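Cruciferin (Brassica napus, PDB 3KGL) probably serves as a seed storage protein, an 11S globulin of two cupin domains that holds nutrient reserves for the plant. Local coordinates at residues K217-A229 and V236-N248. Residues are numbered along the deposited sequence; the frame is centred on the assembly and turned at random.
Sequences KNILNGFTPEVLA and VRTAQQLQNQQDN
Gln-243 turns CG anti to its own carbonyl carbon (chi1 -55°) and then runs extended, which carries its amide against the 3-10 turn 220-222, towards Leu-220 O, and up to Pro-225. Asn-218 has CG between its backbone N and carbonyl carbon, a torsion (chi1 64°) that brings ND2 to the carbonyl of Leu-242 at the end of helix 236-242. Segments 217-229 and 236-248 meet in the helical extension of the N-terminal cupin domain, where two short helices, 225-232 and 236-242, are joined by a tight connection, their local axes 8.1 Å apart at 108°. NE2 of Gln-243 gives a nearly straight hydrogen bond to Leu-220 O (3.3 Å), which lies in the plane of the Gln-243 amide. Phe-223 N reaches that carbonyl from the opposite face, so two donors grip one oxygen. On its other side the amide sets OE1 3.5 Å from Pro-225 CG, the two side chains crossing at about a right angle. With an alanine here in place of Gln-243, Leu-220 O would probably lose its side-chain donor and a gap open beside Pro-225. Farther along, small residues let the helices close up: Ala-239 CB lies 4.1 Å from Ala-229 CB and also meets Leu-228 CB, while Val-236 CG2 packs on Ala-229 CB. Near the domain body, Asn-218 ND2 makes a weak bond to Leu-242 O and a hydrogen bond to Ala-198 O, which also accepts from Asn-244 ND2. A second subunit borders the unit: its Gly-429 O takes another bond from Asn-244 ND2, and its Tyr-430 packs on Leu-220. Asn-218 also forms an Asx motif, OD1 accepting from Asn-221 N at 2.7 Å. One water joins the segments here, accepting from Asn-218 N and donating to Gln-243 O, 2.9 Å from each.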
# COMPACT_ATOMS: atom_id res chain seq x y z
N LYS A 217 -30.16 -0.73 6.09
CA LYS A 217 -30.75 -2.05 6.03
C LYS A 217 -29.66 -3.11 5.84
O LYS A 217 -28.53 -2.79 5.50
CB LYS A 217 -31.77 -2.06 4.90
CG LYS A 217 -32.45 -0.71 4.68
CD LYS A 217 -31.52 0.27 3.99
CE LYS A 217 -32.23 1.51 3.50
NZ LYS A 217 -33.00 2.15 4.60
N ASN A 218 -30.01 -4.37 6.08
CA ASN A 218 -29.11 -5.47 5.77
C ASN A 218 -28.93 -5.63 4.27
O ASN A 218 -29.62 -4.99 3.47
CB ASN A 218 -29.60 -6.79 6.37
CG ASN A 218 -30.93 -7.24 5.79
OD1 ASN A 218 -31.14 -7.22 4.58
ND2 ASN A 218 -31.85 -7.66 6.67
N ILE A 219 -27.99 -6.49 3.90
CA ILE A 219 -27.66 -6.69 2.50
C ILE A 219 -28.86 -7.21 1.72
O ILE A 219 -29.16 -6.70 0.63
CB ILE A 219 -26.51 -7.67 2.35
CG1 ILE A 219 -25.21 -7.01 2.78
CG2 ILE A 219 -26.40 -8.14 0.93
CD1 ILE A 219 -24.09 -7.99 2.88
N LEU A 220 -29.55 -8.20 2.29
CA LEU A 220 -30.76 -8.79 1.68
C LEU A 220 -31.84 -7.77 1.30
O LEU A 220 -32.51 -7.95 0.30
CB LEU A 220 -31.34 -9.87 2.59
CG LEU A 220 -30.69 -11.25 2.54
CD1 LEU A 220 -29.35 -11.24 1.81
CD2 LEU A 220 -30.52 -11.83 3.94
N ASN A 221 -31.99 -6.71 2.08
CA ASN A 221 -32.96 -5.67 1.78
C ASN A 221 -32.79 -5.03 0.40
O ASN A 221 -33.72 -4.43 -0.15
CB ASN A 221 -32.92 -4.58 2.85
CG ASN A 221 -33.91 -3.46 2.57
OD1 ASN A 221 -33.53 -2.37 2.14
ND2 ASN A 221 -35.20 -3.73 2.81
N GLY A 222 -31.60 -5.14 -0.17
CA GLY A 222 -31.28 -4.40 -1.37
C GLY A 222 -31.67 -5.13 -2.64
O GLY A 222 -31.62 -4.58 -3.73
N PHE A 223 -32.03 -6.40 -2.49
CA PHE A 223 -32.45 -7.19 -3.63
C PHE A 223 -33.96 -7.25 -3.62
O PHE A 223 -34.59 -7.25 -2.57
CB PHE A 223 -31.89 -8.60 -3.55
CG PHE A 223 -30.39 -8.68 -3.65
CD1 PHE A 223 -29.75 -8.52 -4.86
CD2 PHE A 223 -29.63 -8.97 -2.54
CE1 PHE A 223 -28.38 -8.62 -4.96
CE2 PHE A 223 -28.26 -9.06 -2.63
CZ PHE A 223 -27.64 -8.89 -3.84
N THR A 224 -34.56 -7.31 -4.79
CA THR A 224 -36.00 -7.51 -4.86
C THR A 224 -36.34 -8.85 -4.24
O THR A 224 -35.60 -9.82 -4.37
CB THR A 224 -36.51 -7.45 -6.30
OG1 THR A 224 -35.83 -8.43 -7.09
CG2 THR A 224 -36.26 -6.06 -6.87
N PRO A 225 -37.47 -8.90 -3.53
CA PRO A 225 -37.90 -10.14 -2.89
C PRO A 225 -37.96 -11.32 -3.88
O PRO A 225 -37.76 -12.46 -3.47
CB PRO A 225 -39.30 -9.79 -2.38
CG PRO A 225 -39.28 -8.32 -2.21
CD PRO A 225 -38.38 -7.78 -3.26
N GLU A 226 -38.22 -11.03 -5.15
CA GLU A 226 -38.35 -12.08 -6.16
C GLU A 226 -37.04 -12.78 -6.48
O GLU A 226 -36.96 -14.00 -6.45
CB GLU A 226 -38.98 -11.53 -7.44
CG GLU A 226 -39.13 -10.01 -7.45
CD GLU A 226 -40.39 -9.54 -6.72
OE1 GLU A 226 -41.31 -10.38 -6.53
OE2 GLU A 226 -40.46 -8.34 -6.35
N VAL A 227 -36.01 -12.00 -6.79
CA VAL A 227 -34.69 -12.56 -7.09
C VAL A 227 -34.19 -13.35 -5.87
O VAL A 227 -33.59 -14.43 -6.01
CB VAL A 227 -33.68 -11.45 -7.55
CG1 VAL A 227 -33.64 -10.31 -6.54
CG2 VAL A 227 -32.29 -12.01 -7.75
N LEU A 228 -34.46 -12.82 -4.69
CA LEU A 228 -34.03 -13.44 -3.45
C LEU A 228 -34.69 -14.79 -3.32
O LEU A 228 -34.05 -15.75 -2.92
CB LEU A 228 -34.44 -12.56 -2.27
CG LEU A 228 -33.43 -12.26 -1.17
CD1 LEU A 228 -32.08 -11.85 -1.75
CD2 LEU A 228 -33.97 -11.16 -0.33
N ALA A 229 -35.97 -14.84 -3.68
CA ALA A 229 -36.74 -16.09 -3.66
C ALA A 229 -36.19 -17.11 -4.66
O ALA A 229 -36.03 -18.30 -4.35
CB ALA A 229 -38.20 -15.80 -3.96
N VAL A 236 -41.61 -16.28 -2.10
CA VAL A 236 -41.48 -14.81 -2.16
C VAL A 236 -42.00 -14.04 -0.92
O VAL A 236 -41.58 -12.91 -0.66
CB VAL A 236 -42.21 -14.27 -3.41
CG1 VAL A 236 -42.06 -12.77 -3.49
CG2 VAL A 236 -41.67 -14.94 -4.67
N ARG A 237 -42.91 -14.64 -0.17
CA ARG A 237 -43.43 -13.99 1.02
C ARG A 237 -42.40 -14.12 2.14
O ARG A 237 -42.23 -13.22 2.96
CB ARG A 237 -44.77 -14.61 1.42
CG ARG A 237 -45.62 -15.01 0.20
CD ARG A 237 -47.05 -15.38 0.56
NE ARG A 237 -47.12 -16.33 1.66
CZ ARG A 237 -48.25 -16.74 2.22
NH1 ARG A 237 -49.42 -16.27 1.77
NH2 ARG A 237 -48.23 -17.61 3.22
N THR A 238 -41.70 -15.25 2.16
CA THR A 238 -40.64 -15.51 3.13
C THR A 238 -39.39 -14.69 2.80
O THR A 238 -38.65 -14.28 3.70
CB THR A 238 -40.28 -17.01 3.15
OG1 THR A 238 -41.48 -17.78 3.21
CG2 THR A 238 -39.38 -17.36 4.34
N ALA A 239 -39.15 -14.44 1.51
CA ALA A 239 -38.00 -13.65 1.09
C ALA A 239 -38.16 -12.21 1.57
O ALA A 239 -37.17 -11.58 1.95
CB ALA A 239 -37.79 -13.71 -0.42
N GLN A 240 -39.39 -11.71 1.56
CA GLN A 240 -39.68 -10.40 2.15
C GLN A 240 -39.20 -10.34 3.60
O GLN A 240 -38.57 -9.37 4.01
CB GLN A 240 -41.18 -10.10 2.12
CG GLN A 240 -41.64 -9.22 0.96
CD GLN A 240 -42.99 -9.64 0.40
OE1 GLN A 240 -43.62 -10.57 0.90
NE2 GLN A 240 -43.43 -8.97 -0.66
N GLN A 241 -39.48 -11.38 4.36
CA GLN A 241 -39.16 -11.38 5.79
C GLN A 241 -37.68 -11.28 6.04
O GLN A 241 -37.26 -10.66 7.01
CB GLN A 241 -39.69 -12.64 6.45
CG GLN A 241 -41.20 -12.72 6.41
CD GLN A 241 -41.73 -13.51 7.56
OE1 GLN A 241 -42.27 -14.60 7.38
NE2 GLN A 241 -41.56 -12.98 8.77
N LEU A 242 -36.91 -11.90 5.17
CA LEU A 242 -35.46 -11.89 5.28
C LEU A 242 -34.93 -10.47 5.26
O LEU A 242 -33.93 -10.18 5.89
CB LEU A 242 -34.85 -12.69 4.13
CG LEU A 242 -35.18 -14.17 4.21
CD1 LEU A 242 -34.31 -14.94 3.24
CD2 LEU A 242 -34.96 -14.65 5.64
N GLN A 243 -35.62 -9.59 4.53
CA GLN A 243 -35.18 -8.22 4.37
C GLN A 243 -35.34 -7.30 5.59
O GLN A 243 -35.11 -6.09 5.51
CB GLN A 243 -35.91 -7.60 3.19
CG GLN A 243 -35.79 -8.37 1.91
CD GLN A 243 -36.46 -7.62 0.78
OE1 GLN A 243 -37.68 -7.45 0.77
NE2 GLN A 243 -35.66 -7.15 -0.17
N ASN A 244 -35.75 -7.88 6.71
CA ASN A 244 -36.05 -7.13 7.92
C ASN A 244 -36.39 -5.66 7.69
O ASN A 244 -35.83 -4.77 8.33
CB ASN A 244 -34.88 -7.22 8.88
CG ASN A 244 -34.94 -8.44 9.74
OD1 ASN A 244 -36.03 -8.96 10.04
ND2 ASN A 244 -33.78 -8.90 10.17
N GLN A 245 -37.31 -5.40 6.77
CA GLN A 245 -37.69 -4.01 6.52
C GLN A 245 -38.47 -3.47 7.70
O GLN A 245 -39.46 -4.07 8.13
CB GLN A 245 -38.48 -3.86 5.22
CG GLN A 245 -39.35 -5.05 4.87
CD GLN A 245 -39.75 -5.06 3.41
OE1 GLN A 245 -40.60 -5.84 2.98
NE2 GLN A 245 -39.11 -4.19 2.62
N GLN A 246 -38.00 -2.35 8.23
CA GLN A 246 -38.69 -1.64 9.31
C GLN A 246 -38.43 -2.24 10.70
O GLN A 246 -38.87 -1.69 11.70
CB GLN A 246 -40.21 -1.54 9.04
CG GLN A 246 -40.66 -1.44 7.56
CD GLN A 246 -39.90 -0.41 6.73
OE1 GLN A 246 -39.34 0.55 7.27
NE2 GLN A 246 -39.88 -0.60 5.41
N ASP A 247 -37.70 -3.35 10.76
CA ASP A 247 -37.32 -3.95 12.04
C ASP A 247 -36.52 -2.94 12.88
O ASP A 247 -35.48 -2.44 12.45
CB ASP A 247 -36.51 -5.23 11.81
CG ASP A 247 -36.08 -5.91 13.10
OD1 ASP A 247 -36.47 -5.44 14.19
OD2 ASP A 247 -35.34 -6.91 13.03
N ASN A 248 -37.02 -2.65 14.08
CA ASN A 248 -36.41 -1.64 14.95
C ASN A 248 -35.61 -2.20 16.11
O ASN A 248 -35.42 -1.52 17.12
CB ASN A 248 -37.47 -0.67 15.48
CG ASN A 248 -37.42 0.68 14.79
OD1 ASN A 248 -37.37 0.78 13.56
ND2 ASN A 248 -37.43 1.75 15.59
O HOH W 1 -32.85 -4.59 6.42